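Local structure of multidrug resistance protein (1YC9) at residues L189-Q194 with A396-V401; L177-Y182 with Q194-A199; Q364-R369 with Q419-S424; A148-E153 with Q214-A219; N25-Y30 with H37-A42. The protein probably forms the outer membrane exit duct of a multidrug efflux system in Vibrio cholerae, helping to expel toxic compounds from the cell. The protein carries 1 engineered substitution. All coordinates share one frame; numbering follows the deposited sequence.

Overall arrangement
From the N terminus, interaction 5 comes first: it closes a short loop by folding residues 25-30 onto helix 33-44. Interaction 4 joins helices 117-183 and 189-223 part-way along, and interaction 2, nested within the loop it closes, joins the same two helices close to the turn between them. Interaction 3 closes the second hairpin, helices 326-391 and 398-433, in series after those three. Interaction 1 ties the start of helix 189-223 to the start of helix 398-433, bridging the two helical hairpins, and crosses interactions 2, 3 and 4 along the chain. Interactions 1 and 2 share Q194 and touch; interactions 3, 4 and 5 also touch one another, with centres 14 to 22 Å apart.

Interaction 1: residues L189-Q194 with A396-V401; sequences LGSVSQ and ATYLDV
Y398 packs against S191 and Q194 in the helical tunnel of the outer membrane factor fold, at the end where turns link the paired helices, a region that in TolC relatives forms the periplasmic tip. With CG anti to the backbone N (chi1 166°), the phenol swings out of helix 398-433 toward helix 189-223. Its CE2 lies 3.7 Å from the S191 carbonyl O, approached obliquely, and 3.9 Å from Q194 CB. Q194 CG touches the same ring atom, but the bend at chi2 leads the amide away, to a weak NE2 hydrogen bond with S407 of the second subunit. A large aromatic suits this site because it also reaches A195 and V198. Small S191 makes room for it: its OG is 3.9 Å from Y398 CB, but hydrogen-bonds to E187. The start of the tyrosine's helix is fixed by a capping box, in which T397 N donates weakly to D400 OD2 and D400 N reaches T397 OG1 at 3.3 Å, with an N-H...O angle of 153°.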
# COMPACT_ATOMS: atom_id res chain seq x y z
N LEU A 189 43.09 -31.77 -21.57
CA LEU A 189 42.84 -31.28 -20.21
C LEU A 189 41.79 -30.14 -20.24
O LEU A 189 41.05 -29.95 -19.28
CB LEU A 189 44.14 -30.77 -19.59
CG LEU A 189 44.08 -30.32 -18.13
CD1 LEU A 189 43.46 -31.35 -17.17
CD2 LEU A 189 45.46 -29.95 -17.64
N GLY A 190 41.77 -29.38 -21.33
CA GLY A 190 40.79 -28.33 -21.58
C GLY A 190 39.38 -28.84 -21.49
O GLY A 190 38.55 -28.25 -20.81
N SER A 191 39.11 -29.96 -22.14
CA SER A 191 37.82 -30.61 -22.13
C SER A 191 37.46 -31.06 -20.75
O SER A 191 36.34 -30.84 -20.31
CB SER A 191 37.79 -31.81 -23.08
OG SER A 191 37.98 -31.34 -24.39
N VAL A 192 38.42 -31.65 -20.06
CA VAL A 192 38.22 -32.15 -18.73
C VAL A 192 37.87 -30.96 -17.81
O VAL A 192 36.93 -31.05 -17.02
CB VAL A 192 39.50 -32.86 -18.21
CG1 VAL A 192 39.40 -33.20 -16.72
CG2 VAL A 192 39.79 -34.13 -19.05
N SER A 193 38.58 -29.86 -17.97
CA SER A 193 38.42 -28.73 -17.07
C SER A 193 37.04 -28.08 -17.32
O SER A 193 36.36 -27.70 -16.39
CB SER A 193 39.52 -27.70 -17.27
OG SER A 193 40.79 -28.25 -16.90
N GLN A 194 36.64 -28.02 -18.57
CA GLN A 194 35.35 -27.46 -18.96
C GLN A 194 34.24 -28.28 -18.38
O GLN A 194 33.28 -27.70 -17.82
CB GLN A 194 35.24 -27.38 -20.47
CG GLN A 194 34.12 -26.47 -20.96
CD GLN A 194 34.38 -25.02 -20.68
OE1 GLN A 194 35.09 -24.39 -21.41
NE2 GLN A 194 33.81 -24.51 -19.58
N ALA A 396 32.93 -37.33 -32.69
CA ALA A 396 32.54 -35.98 -32.32
C ALA A 396 33.36 -35.48 -31.14
O ALA A 396 33.85 -36.28 -30.33
CB ALA A 396 31.09 -35.95 -31.96
N THR A 397 33.47 -34.16 -31.04
CA THR A 397 34.12 -33.52 -29.89
C THR A 397 33.28 -33.51 -28.59
O THR A 397 32.06 -33.80 -28.57
CB THR A 397 34.44 -32.10 -30.22
OG1 THR A 397 33.22 -31.40 -30.43
CG2 THR A 397 35.20 -32.01 -31.54
N TYR A 398 33.97 -33.15 -27.51
CA TYR A 398 33.32 -32.90 -26.24
C TYR A 398 32.38 -31.69 -26.41
O TYR A 398 31.29 -31.68 -25.88
CB TYR A 398 34.34 -32.60 -25.12
CG TYR A 398 33.65 -32.01 -23.90
CD1 TYR A 398 32.67 -32.74 -23.22
CD2 TYR A 398 33.94 -30.73 -23.47
CE1 TYR A 398 31.99 -32.19 -22.13
CE2 TYR A 398 33.29 -30.17 -22.38
CZ TYR A 398 32.32 -30.90 -21.71
OH TYR A 398 31.67 -30.33 -20.63
N LEU A 399 32.81 -30.69 -27.16
CA LEU A 399 32.00 -29.50 -27.39
C LEU A 399 30.59 -29.83 -27.88
O LEU A 399 29.62 -29.20 -27.46
CB LEU A 399 32.63 -28.62 -28.43
CG LEU A 399 32.84 -27.15 -28.10
CD1 LEU A 399 32.61 -26.35 -29.35
CD2 LEU A 399 31.98 -26.63 -26.94
N ASP A 400 30.47 -30.80 -28.79
CA ASP A 400 29.14 -31.18 -29.27
C ASP A 400 28.30 -31.69 -28.14
O ASP A 400 27.10 -31.41 -28.07
CB ASP A 400 29.21 -32.21 -30.39
CG ASP A 400 30.02 -31.74 -31.53
OD1 ASP A 400 29.91 -30.56 -31.95
OD2 ASP A 400 30.85 -32.49 -32.09
N VAL A 401 28.93 -32.45 -27.24
CA VAL A 401 28.27 -32.96 -26.07
C VAL A 401 27.85 -31.80 -25.13
O VAL A 401 26.72 -31.75 -24.69
CB VAL A 401 29.13 -33.97 -25.35
CG1 VAL A 401 28.50 -34.32 -24.05
CG2 VAL A 401 29.32 -35.26 -26.24

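Interaction 2: residues L177-Y182 with Q194-A199; sequences LLEKRY and QAKAVA
E179 and K196 reach for each other from neighbouring helices and cross at about a right angle, making a salt bridge at the partly exposed edge of the contact. The glutamate keeps CG beside its backbone N and extends beyond it, so that OE2 arrives 3.1 Å from K196 NZ. The lysine runs out straight as far as CE and then turns at chi4 (-77°), which sets its CE-NZ bond broadside to the carboxylate oxygen: E179 OE2 is also 3.1 Å from K196 CE. Long, flexible chains suit such a place, since they can span the gap between the helices. Deeper in, L178 and A195 point at each other, and the leucine makes the contact with one branch, CD2, which rests 3.9 Å from A195 CB. The small alanine leaves room for that methyl. These residues join helices 117-183 and 189-223, consecutive arms of one helical hairpin; Y398 of helix 398-433 and Y391 of helix 326-391 pack against L178, while Q379 of the second subunit touches K196.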
# COMPACT_ATOMS: atom_id res chain seq x y z
N LEU A 177 34.16 -39.99 -17.52
CA LEU A 177 34.52 -40.50 -18.84
C LEU A 177 35.68 -39.71 -19.44
O LEU A 177 36.63 -40.29 -19.96
CB LEU A 177 33.33 -40.48 -19.80
CG LEU A 177 33.68 -40.98 -21.22
CD1 LEU A 177 34.05 -42.44 -21.22
CD2 LEU A 177 32.52 -40.73 -22.16
N LEU A 178 35.58 -38.38 -19.40
CA LEU A 178 36.59 -37.53 -20.03
C LEU A 178 37.92 -37.64 -19.31
O LEU A 178 38.95 -37.51 -19.93
CB LEU A 178 36.16 -36.06 -20.07
CG LEU A 178 35.49 -35.56 -21.35
CD1 LEU A 178 34.25 -36.40 -21.68
CD2 LEU A 178 35.13 -34.08 -21.21
N GLU A 179 37.87 -37.91 -18.02
CA GLU A 179 39.07 -38.07 -17.22
C GLU A 179 39.78 -39.39 -17.55
O GLU A 179 41.01 -39.42 -17.62
CB GLU A 179 38.75 -38.01 -15.74
CG GLU A 179 38.68 -36.59 -15.21
CD GLU A 179 38.65 -36.54 -13.69
OE1 GLU A 179 37.82 -37.27 -13.10
OE2 GLU A 179 39.48 -35.81 -13.09
N LYS A 180 38.99 -40.47 -17.70
CA LYS A 180 39.53 -41.77 -18.09
C LYS A 180 40.16 -41.64 -19.49
O LYS A 180 41.29 -42.11 -19.73
CB LYS A 180 38.44 -42.85 -18.03
N ARG A 181 39.48 -40.93 -20.38
CA ARG A 181 40.01 -40.70 -21.71
C ARG A 181 41.28 -39.87 -21.73
O ARG A 181 42.24 -40.22 -22.42
CB ARG A 181 39.00 -40.03 -22.62
CG ARG A 181 37.90 -41.00 -23.05
CD ARG A 181 36.85 -40.38 -23.93
NE ARG A 181 37.37 -39.77 -25.16
CZ ARG A 181 37.10 -40.16 -26.40
NH1 ARG A 181 36.33 -41.21 -26.64
NH2 ARG A 181 37.62 -39.51 -27.42
N TYR A 182 41.26 -38.74 -21.01
CA TYR A 182 42.41 -37.88 -20.92
C TYR A 182 43.61 -38.69 -20.36
O TYR A 182 44.73 -38.54 -20.83
CB TYR A 182 42.07 -36.69 -20.04
CG TYR A 182 43.24 -35.89 -19.61
CD1 TYR A 182 43.93 -35.11 -20.51
CD2 TYR A 182 43.66 -35.90 -18.28
CE1 TYR A 182 45.00 -34.34 -20.11
CE2 TYR A 182 44.76 -35.14 -17.88
CZ TYR A 182 45.41 -34.38 -18.79
OH TYR A 182 46.49 -33.62 -18.45
N GLN A 194 36.64 -28.02 -18.57
CA GLN A 194 35.35 -27.46 -18.96
C GLN A 194 34.24 -28.28 -18.38
O GLN A 194 33.28 -27.70 -17.82
CB GLN A 194 35.24 -27.38 -20.47
CG GLN A 194 34.12 -26.47 -20.96
CD GLN A 194 34.38 -25.02 -20.68
OE1 GLN A 194 35.09 -24.39 -21.41
NE2 GLN A 194 33.81 -24.51 -19.58
N ALA A 195 34.38 -29.59 -18.43
CA ALA A 195 33.37 -30.50 -17.94
C ALA A 195 33.22 -30.41 -16.45
O ALA A 195 32.11 -30.54 -15.91
CB ALA A 195 33.66 -31.92 -18.37
N LYS A 196 34.35 -30.23 -15.77
CA LYS A 196 34.32 -30.04 -14.34
C LYS A 196 33.67 -28.68 -13.98
O LYS A 196 32.95 -28.61 -13.00
CB LYS A 196 35.73 -30.16 -13.76
CG LYS A 196 36.25 -31.56 -13.84
CD LYS A 196 37.74 -31.62 -13.41
CE LYS A 196 38.18 -33.05 -13.20
NZ LYS A 196 37.68 -33.56 -11.91
N ALA A 197 33.88 -27.67 -14.80
CA ALA A 197 33.30 -26.35 -14.59
C ALA A 197 31.77 -26.46 -14.77
O ALA A 197 30.99 -26.00 -13.89
CB ALA A 197 33.87 -25.38 -15.54
N VAL A 198 31.36 -27.16 -15.82
CA VAL A 198 29.94 -27.44 -16.06
C VAL A 198 29.31 -28.15 -14.86
O VAL A 198 28.25 -27.71 -14.36
CB VAL A 198 29.71 -28.24 -17.38
CG1 VAL A 198 28.25 -28.76 -17.50
CG2 VAL A 198 30.02 -27.38 -18.57
N ALA A 199 29.95 -29.20 -14.35
CA ALA A 199 29.36 -30.00 -13.27
C ALA A 199 29.23 -29.17 -11.97
O ALA A 199 28.26 -29.32 -11.23
CB ALA A 199 30.17 -31.22 -12.96

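Interaction 3: residues Q364-R369 with Q419-S424; sequences QALQAR and QSRAFS
L366 of helix 326-391 reaches across to A422 and R421 of helix 398-433, the two arms of a helical hairpin that run nearly antiparallel at 165°, with segment axes 10.4 Å apart; the first arm is predicted to be coiled coil here. With CG anti to the backbone N, the leucine's two methyls fork over the partner helix. CD2 settles 3.5 Å from A422 CA and 3.6 Å from A422 CB, a close fit that the small alanine permits. CD1 lies instead against the aliphatic part of R421, 4.0 Å from its CD, and near the plane of its guanidinium at the edge. L418 and L425 complete the apolar surroundings of L366. One turn further on, R369 bends at chi3 toward R421, whose chain stays extended from CG to NE. The guanidinium planes stand 46° apart, and both groups are drawn to E211 of the third subunit: R369 NH1 bridges to its OE1 and R421 NH2 to its OE2, which leaves R369 NH1 4.0 Å from R421 NE.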
# COMPACT_ATOMS: atom_id res chain seq x y z
N GLN A 364 -5.52 -20.73 -22.98
CA GLN A 364 -5.57 -21.07 -24.39
C GLN A 364 -4.17 -21.15 -25.04
O GLN A 364 -3.94 -21.95 -25.95
CB GLN A 364 -6.42 -20.06 -25.16
CG GLN A 364 -7.92 -20.13 -24.75
CD GLN A 364 -8.82 -19.21 -25.58
OE1 GLN A 364 -9.97 -19.55 -25.84
NE2 GLN A 364 -8.30 -18.06 -26.01
N ALA A 365 -3.26 -20.29 -24.62
CA ALA A 365 -1.88 -20.36 -25.13
C ALA A 365 -1.04 -21.55 -24.62
O ALA A 365 -0.05 -21.90 -25.27
CB ALA A 365 -1.16 -19.04 -24.85
N LEU A 366 -1.42 -22.16 -23.52
CA LEU A 366 -0.49 -22.98 -22.79
C LEU A 366 -0.14 -24.25 -23.57
O LEU A 366 1.03 -24.63 -23.64
CB LEU A 366 -1.02 -23.37 -21.41
CG LEU A 366 -0.03 -24.16 -20.56
CD1 LEU A 366 1.31 -23.45 -20.34
CD2 LEU A 366 -0.60 -24.48 -19.23
N GLN A 367 -1.15 -24.89 -24.18
CA GLN A 367 -0.88 -26.22 -24.76
C GLN A 367 0.16 -26.17 -25.86
O GLN A 367 1.05 -26.98 -25.89
CB GLN A 367 -2.15 -26.96 -25.24
CG GLN A 367 -1.83 -28.44 -25.61
CD GLN A 367 -1.20 -29.22 -24.45
OE1 GLN A 367 -1.78 -29.35 -23.35
NE2 GLN A 367 0.02 -29.70 -24.67
N ALA A 368 0.08 -25.20 -26.74
CA ALA A 368 1.03 -25.05 -27.83
C ALA A 368 2.42 -24.73 -27.33
O ALA A 368 3.41 -25.22 -27.92
CB ALA A 368 0.59 -24.04 -28.75
N ARG A 369 2.51 -23.87 -26.30
CA ARG A 369 3.80 -23.62 -25.63
C ARG A 369 4.45 -24.91 -25.11
O ARG A 369 5.63 -25.19 -25.39
CB ARG A 369 3.62 -22.60 -24.48
CG ARG A 369 3.29 -21.23 -25.00
CD ARG A 369 3.21 -20.16 -23.93
NE ARG A 369 4.54 -19.99 -23.33
CZ ARG A 369 4.78 -19.18 -22.31
NH1 ARG A 369 3.79 -18.48 -21.81
NH2 ARG A 369 6.00 -19.09 -21.79
N GLN A 419 4.68 -26.85 -17.35
CA GLN A 419 3.83 -27.83 -16.67
C GLN A 419 3.32 -27.31 -15.34
O GLN A 419 2.12 -27.41 -15.04
CB GLN A 419 4.58 -29.15 -16.47
CG GLN A 419 4.87 -29.83 -17.79
CD GLN A 419 5.82 -31.00 -17.68
OE1 GLN A 419 6.65 -31.08 -16.77
NE2 GLN A 419 5.69 -31.92 -18.64
N SER A 420 4.19 -26.68 -14.57
CA SER A 420 3.77 -25.99 -13.35
C SER A 420 2.80 -24.85 -13.61
O SER A 420 1.87 -24.62 -12.82
CB SER A 420 4.99 -25.42 -12.59
OG SER A 420 4.53 -24.66 -11.48
N ARG A 421 2.98 -24.17 -14.73
CA ARG A 421 2.11 -23.11 -15.13
C ARG A 421 0.67 -23.58 -15.29
O ARG A 421 -0.25 -22.78 -15.07
CB ARG A 421 2.62 -22.43 -16.39
CG ARG A 421 1.85 -21.23 -16.86
CD ARG A 421 2.57 -20.51 -17.93
NE ARG A 421 1.83 -19.40 -18.50
CZ ARG A 421 1.75 -18.20 -17.90
NH1 ARG A 421 2.34 -17.98 -16.74
NH2 ARG A 421 1.09 -17.22 -18.48
N ALA A 422 0.47 -24.82 -15.69
CA ALA A 422 -0.89 -25.38 -15.85
C ALA A 422 -1.61 -25.37 -14.51
O ALA A 422 -2.78 -24.98 -14.43
CB ALA A 422 -0.83 -26.77 -16.42
N PHE A 423 -0.91 -25.74 -13.44
CA PHE A 423 -1.45 -25.69 -12.10
C PHE A 423 -1.72 -24.24 -11.70
O PHE A 423 -2.82 -23.94 -11.24
CB PHE A 423 -0.51 -26.39 -11.14
CG PHE A 423 -0.99 -26.46 -9.69
CD1 PHE A 423 -2.33 -26.53 -9.33
CD2 PHE A 423 -0.05 -26.46 -8.68
CE1 PHE A 423 -2.71 -26.65 -8.00
CE2 PHE A 423 -0.41 -26.55 -7.34
CZ PHE A 423 -1.76 -26.62 -6.98
N SER A 424 -0.75 -23.35 -11.93
CA SER A 424 -0.91 -21.95 -11.61
C SER A 424 -2.09 -21.32 -12.28
O SER A 424 -2.80 -20.53 -11.64
CB SER A 424 0.38 -21.18 -11.94
OG SER A 424 1.38 -21.59 -10.99

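Interaction 4: residues A148-E153 with Q214-A219; sequences ANAYAE and QLQKNA
Q216 and E153 are put in touch by matching torsions: each has CG anti to its own backbone N (chi1 -164° and 178°) and then turns sharply at chi2. The first torsion sends each chain out toward the other helix, and the bend at chi2 turns the E153 carboxylate away from the glutamine, leaving CB and CG to meet Q216. The setting is the helical hairpin of helices 117-183 and 189-223, part of the long helical tunnel of the outer membrane factor fold. The two chains cross at about a right angle. Their carboxylate and amide planes are 73° apart, so the groups do not stack; the contact is made through carbon, with Q216 CD 3.7 Å from E153 CG and 4.0 Å from E153 CB. On the same helix A150 points at the partner. Having only a methyl, it lets the glutamine come in close over the backbone. The polar end of E153 is engaged with R156 in a salt bridge, so here the glutamate serves the helix pair with its aliphatic part; L154 and L157 also touch Q216. On another side of helix 189-223, N218 ND2 donates to D358 and T361 of the second subunit. At the centre of the pairing, the carbonyl O of A150 lies 3.7 Å from both CG and CD of Q216.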
# COMPACT_ATOMS: atom_id res chain seq x y z
N ALA A 148 -2.21 -22.05 -1.86
CA ALA A 148 -2.12 -22.85 -3.06
C ALA A 148 -1.06 -22.36 -4.04
O ALA A 148 -0.35 -23.15 -4.64
CB ALA A 148 -3.47 -22.90 -3.75
N ASN A 149 -0.96 -21.03 -4.23
CA ASN A 149 0.05 -20.44 -5.10
C ASN A 149 1.48 -20.64 -4.58
O ASN A 149 2.36 -20.99 -5.37
CB ASN A 149 -0.23 -18.98 -5.43
CG ASN A 149 -1.34 -18.83 -6.47
OD1 ASN A 149 -1.25 -19.34 -7.56
ND2 ASN A 149 -2.37 -18.14 -6.10
N ALA A 150 1.64 -20.58 -3.26
CA ALA A 150 2.93 -20.85 -2.64
C ALA A 150 3.29 -22.34 -2.82
O ALA A 150 4.43 -22.69 -3.13
CB ALA A 150 2.95 -20.40 -1.21
N TYR A 151 2.25 -23.19 -2.78
CA TYR A 151 2.38 -24.61 -2.99
C TYR A 151 2.74 -24.96 -4.43
O TYR A 151 3.58 -25.82 -4.67
CB TYR A 151 1.10 -25.31 -2.54
CG TYR A 151 1.25 -26.77 -2.19
CD1 TYR A 151 1.85 -27.16 -1.00
CD2 TYR A 151 0.76 -27.76 -3.04
CE1 TYR A 151 1.98 -28.50 -0.66
CE2 TYR A 151 0.87 -29.08 -2.71
CZ TYR A 151 1.48 -29.45 -1.53
OH TYR A 151 1.59 -30.76 -1.23
N ALA A 152 2.13 -24.25 -5.38
CA ALA A 152 2.45 -24.36 -6.77
C ALA A 152 3.93 -24.11 -7.01
O ALA A 152 4.57 -24.82 -7.77
CB ALA A 152 1.63 -23.41 -7.61
N GLU A 153 4.45 -23.09 -6.33
CA GLU A 153 5.83 -22.76 -6.46
C GLU A 153 6.70 -23.84 -5.83
O GLU A 153 7.73 -24.20 -6.40
CB GLU A 153 6.09 -21.40 -5.81
CG GLU A 153 7.55 -20.96 -5.84
CD GLU A 153 8.17 -20.81 -7.21
OE1 GLU A 153 9.39 -20.57 -7.21
OE2 GLU A 153 7.55 -20.97 -8.30
N GLN A 214 13.60 -24.74 0.66
CA GLN A 214 13.48 -24.53 2.08
C GLN A 214 12.85 -23.17 2.42
O GLN A 214 12.02 -23.10 3.31
CB GLN A 214 14.80 -24.70 2.82
CG GLN A 214 14.68 -24.50 4.32
CD GLN A 214 13.81 -25.55 5.02
OE1 GLN A 214 12.87 -25.19 5.77
NE2 GLN A 214 14.07 -26.83 4.73
N LEU A 215 13.23 -22.12 1.69
CA LEU A 215 12.60 -20.84 1.83
C LEU A 215 11.12 -20.90 1.54
O LEU A 215 10.32 -20.28 2.24
CB LEU A 215 13.24 -19.82 0.88
CG LEU A 215 14.68 -19.45 1.20
CD1 LEU A 215 15.21 -18.52 0.14
CD2 LEU A 215 14.84 -18.85 2.64
N GLN A 216 10.74 -21.66 0.54
CA GLN A 216 9.34 -21.80 0.20
C GLN A 216 8.56 -22.57 1.28
O GLN A 216 7.42 -22.22 1.60
CB GLN A 216 9.19 -22.48 -1.12
CG GLN A 216 7.78 -22.28 -1.68
CD GLN A 216 7.49 -20.84 -2.14
OE1 GLN A 216 6.37 -20.53 -2.40
NE2 GLN A 216 8.51 -19.98 -2.23
N LYS A 217 9.18 -23.55 1.89
CA LYS A 217 8.57 -24.22 3.05
C LYS A 217 8.39 -23.28 4.25
O LYS A 217 7.37 -23.33 4.94
CB LYS A 217 9.39 -25.41 3.52
CG LYS A 217 9.37 -26.56 2.54
CD LYS A 217 10.41 -27.61 2.96
CE LYS A 217 10.28 -28.82 2.04
NZ LYS A 217 11.13 -29.95 2.43
N ASN A 218 9.39 -22.44 4.50
CA ASN A 218 9.29 -21.43 5.51
C ASN A 218 8.06 -20.53 5.21
O ASN A 218 7.31 -20.21 6.13
CB ASN A 218 10.55 -20.57 5.61
CG ASN A 218 11.79 -21.36 6.08
OD1 ASN A 218 11.69 -22.51 6.50
ND2 ASN A 218 12.92 -20.73 5.98
N ALA A 219 7.87 -20.16 3.95
CA ALA A 219 6.81 -19.22 3.60
C ALA A 219 5.43 -19.87 3.82
O ALA A 219 4.49 -19.22 4.32
CB ALA A 219 6.96 -18.72 2.17

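Interaction 5: residues N25-Y30 with H37-A42; sequences NWWQRY and HLIEEA
W27 is held like a filling between two layers: I39 CG2 sits over one indole face and N25 CA over the opposite one, nearer the rim. The isoleucine methyl makes a textbook CH-pi contact, 3.5 Å from the centroid of the six-membered ring and only 8° off its normal. The tryptophan reaches this place through a chi1 of 51°, which wedges CG between the backbone N and the carbonyl carbon and turns the ring's face toward helix 33-44. A branched residue suits the other side, because the second arm of I39 is used too: its CD1 lies 3.6 Å from W27 CB. W26 adds to the aromatic group, taking CE3 of W27 over a face of its own ring, and its indole packs on L427 and I430 of helix 398-433. Toward the rim the chemistry changes. E40 OE2 approaches the indole near its plane, 3.6 Å from W27 NE1, and is 3.7 Å from Q28 NE2. These separations are too long for hydrogen bonds, so the carboxylate probably gains only a mild electrostatic attraction from the two N-H groups, and the contact between these two segments probably rests mainly on dispersion between the I39 methyls and the indole.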
# COMPACT_ATOMS: atom_id res chain seq x y z
N ASN A 25 -14.57 -26.07 -1.03
CA ASN A 25 -13.21 -26.53 -0.74
C ASN A 25 -12.49 -27.00 -2.00
O ASN A 25 -12.04 -28.13 -2.10
CB ASN A 25 -13.24 -27.64 0.31
CG ASN A 25 -13.91 -27.20 1.61
OD1 ASN A 25 -13.89 -26.05 1.97
ND2 ASN A 25 -14.48 -28.15 2.32
N TRP A 26 -12.34 -26.06 -2.93
CA TRP A 26 -11.88 -26.32 -4.29
C TRP A 26 -10.49 -26.93 -4.41
O TRP A 26 -10.17 -27.55 -5.41
CB TRP A 26 -11.98 -25.00 -5.11
CG TRP A 26 -11.29 -23.87 -4.39
CD1 TRP A 26 -11.86 -22.94 -3.59
CD2 TRP A 26 -9.86 -23.58 -4.37
NE1 TRP A 26 -10.90 -22.11 -3.05
CE2 TRP A 26 -9.66 -22.47 -3.53
CE3 TRP A 26 -8.74 -24.16 -4.97
CZ2 TRP A 26 -8.38 -21.92 -3.27
CZ3 TRP A 26 -7.48 -23.62 -4.72
CH2 TRP A 26 -7.31 -22.51 -3.88
N TRP A 27 -9.65 -26.72 -3.41
CA TRP A 27 -8.28 -27.23 -3.41
C TRP A 27 -8.24 -28.76 -3.34
O TRP A 27 -7.24 -29.39 -3.74
CB TRP A 27 -7.49 -26.67 -2.23
CG TRP A 27 -8.20 -26.83 -0.91
CD1 TRP A 27 -8.13 -27.90 -0.07
CD2 TRP A 27 -9.06 -25.88 -0.29
NE1 TRP A 27 -8.91 -27.67 1.04
CE2 TRP A 27 -9.50 -26.44 0.93
CE3 TRP A 27 -9.54 -24.60 -0.65
CZ2 TRP A 27 -10.37 -25.78 1.77
CZ3 TRP A 27 -10.41 -23.95 0.20
CH2 TRP A 27 -10.82 -24.54 1.40
N GLN A 28 -9.34 -29.34 -2.84
CA GLN A 28 -9.44 -30.80 -2.77
C GLN A 28 -9.38 -31.46 -4.13
O GLN A 28 -9.02 -32.63 -4.21
CB GLN A 28 -10.70 -31.23 -1.97
CG GLN A 28 -10.63 -30.92 -0.50
CD GLN A 28 -11.94 -31.19 0.23
OE1 GLN A 28 -12.98 -31.42 -0.40
NE2 GLN A 28 -11.91 -31.10 1.52
N ARG A 29 -9.74 -30.74 -5.18
CA ARG A 29 -9.70 -31.34 -6.49
C ARG A 29 -8.30 -31.75 -6.94
O ARG A 29 -8.18 -32.59 -7.82
CB ARG A 29 -10.47 -30.50 -7.53
CG ARG A 29 -9.69 -29.58 -8.43
CD ARG A 29 -10.58 -28.94 -9.52
NE ARG A 29 -10.34 -29.44 -10.89
CZ ARG A 29 -11.25 -30.02 -11.68
NH1 ARG A 29 -10.89 -30.40 -12.91
NH2 ARG A 29 -12.50 -30.24 -11.28
N TYR A 30 -7.25 -31.23 -6.29
CA TYR A 30 -5.88 -31.60 -6.65
C TYR A 30 -5.37 -32.90 -6.00
O TYR A 30 -4.27 -33.35 -6.28
CB TYR A 30 -4.89 -30.41 -6.41
CG TYR A 30 -5.37 -29.17 -7.07
CD1 TYR A 30 -5.45 -29.08 -8.45
CD2 TYR A 30 -5.84 -28.08 -6.32
CE1 TYR A 30 -5.94 -27.97 -9.08
CE2 TYR A 30 -6.34 -26.92 -6.97
CZ TYR A 30 -6.35 -26.86 -8.32
OH TYR A 30 -6.86 -25.76 -8.97
N HIS A 37 -4.43 -30.23 4.04
CA HIS A 37 -4.14 -30.01 5.44
C HIS A 37 -3.62 -28.58 5.74
O HIS A 37 -4.02 -27.96 6.73
CB HIS A 37 -3.13 -31.02 5.94
CG HIS A 37 -3.29 -31.32 7.40
ND1 HIS A 37 -2.69 -30.57 8.39
CD2 HIS A 37 -3.99 -32.29 8.04
CE1 HIS A 37 -3.02 -31.05 9.57
NE2 HIS A 37 -3.80 -32.10 9.39
N LEU A 38 -2.73 -28.09 4.87
CA LEU A 38 -2.21 -26.72 4.98
C LEU A 38 -3.34 -25.70 4.92
O LEU A 38 -3.43 -24.84 5.77
CB LEU A 38 -1.20 -26.45 3.85
CG LEU A 38 0.14 -27.17 4.02
CD1 LEU A 38 0.96 -27.12 2.74
CD2 LEU A 38 0.91 -26.57 5.16
N ILE A 39 -4.24 -25.85 3.96
CA ILE A 39 -5.30 -24.87 3.83
C ILE A 39 -6.26 -25.01 5.04
O ILE A 39 -6.62 -24.02 5.71
CB ILE A 39 -5.97 -24.98 2.48
CG1 ILE A 39 -4.96 -24.52 1.41
CG2 ILE A 39 -7.22 -24.16 2.44
CD1 ILE A 39 -5.43 -24.67 0.00
N GLU A 40 -6.62 -26.24 5.36
CA GLU A 40 -7.49 -26.49 6.50
C GLU A 40 -6.98 -25.93 7.81
O GLU A 40 -7.75 -25.30 8.53
CB GLU A 40 -7.78 -27.98 6.59
CG GLU A 40 -8.69 -28.37 5.43
CD GLU A 40 -8.77 -29.76 4.93
OE1 GLU A 40 -8.33 -30.66 5.68
OE2 GLU A 40 -9.18 -29.99 3.76
N GLU A 41 -5.69 -26.09 8.09
CA GLU A 41 -5.03 -25.49 9.25
C GLU A 41 -5.19 -23.97 9.28
O GLU A 41 -5.56 -23.41 10.32
CB GLU A 41 -3.53 -25.82 9.27
CG GLU A 41 -3.17 -27.24 9.66
CD GLU A 41 -1.70 -27.55 9.31
OE1 GLU A 41 -0.80 -26.84 9.78
OE2 GLU A 41 -1.44 -28.47 8.53
N ALA A 42 -4.88 -23.33 8.15
CA ALA A 42 -4.96 -21.88 8.03
C ALA A 42 -6.39 -21.38 8.23
O ALA A 42 -6.57 -20.34 8.79
CB ALA A 42 -4.47 -21.43 6.66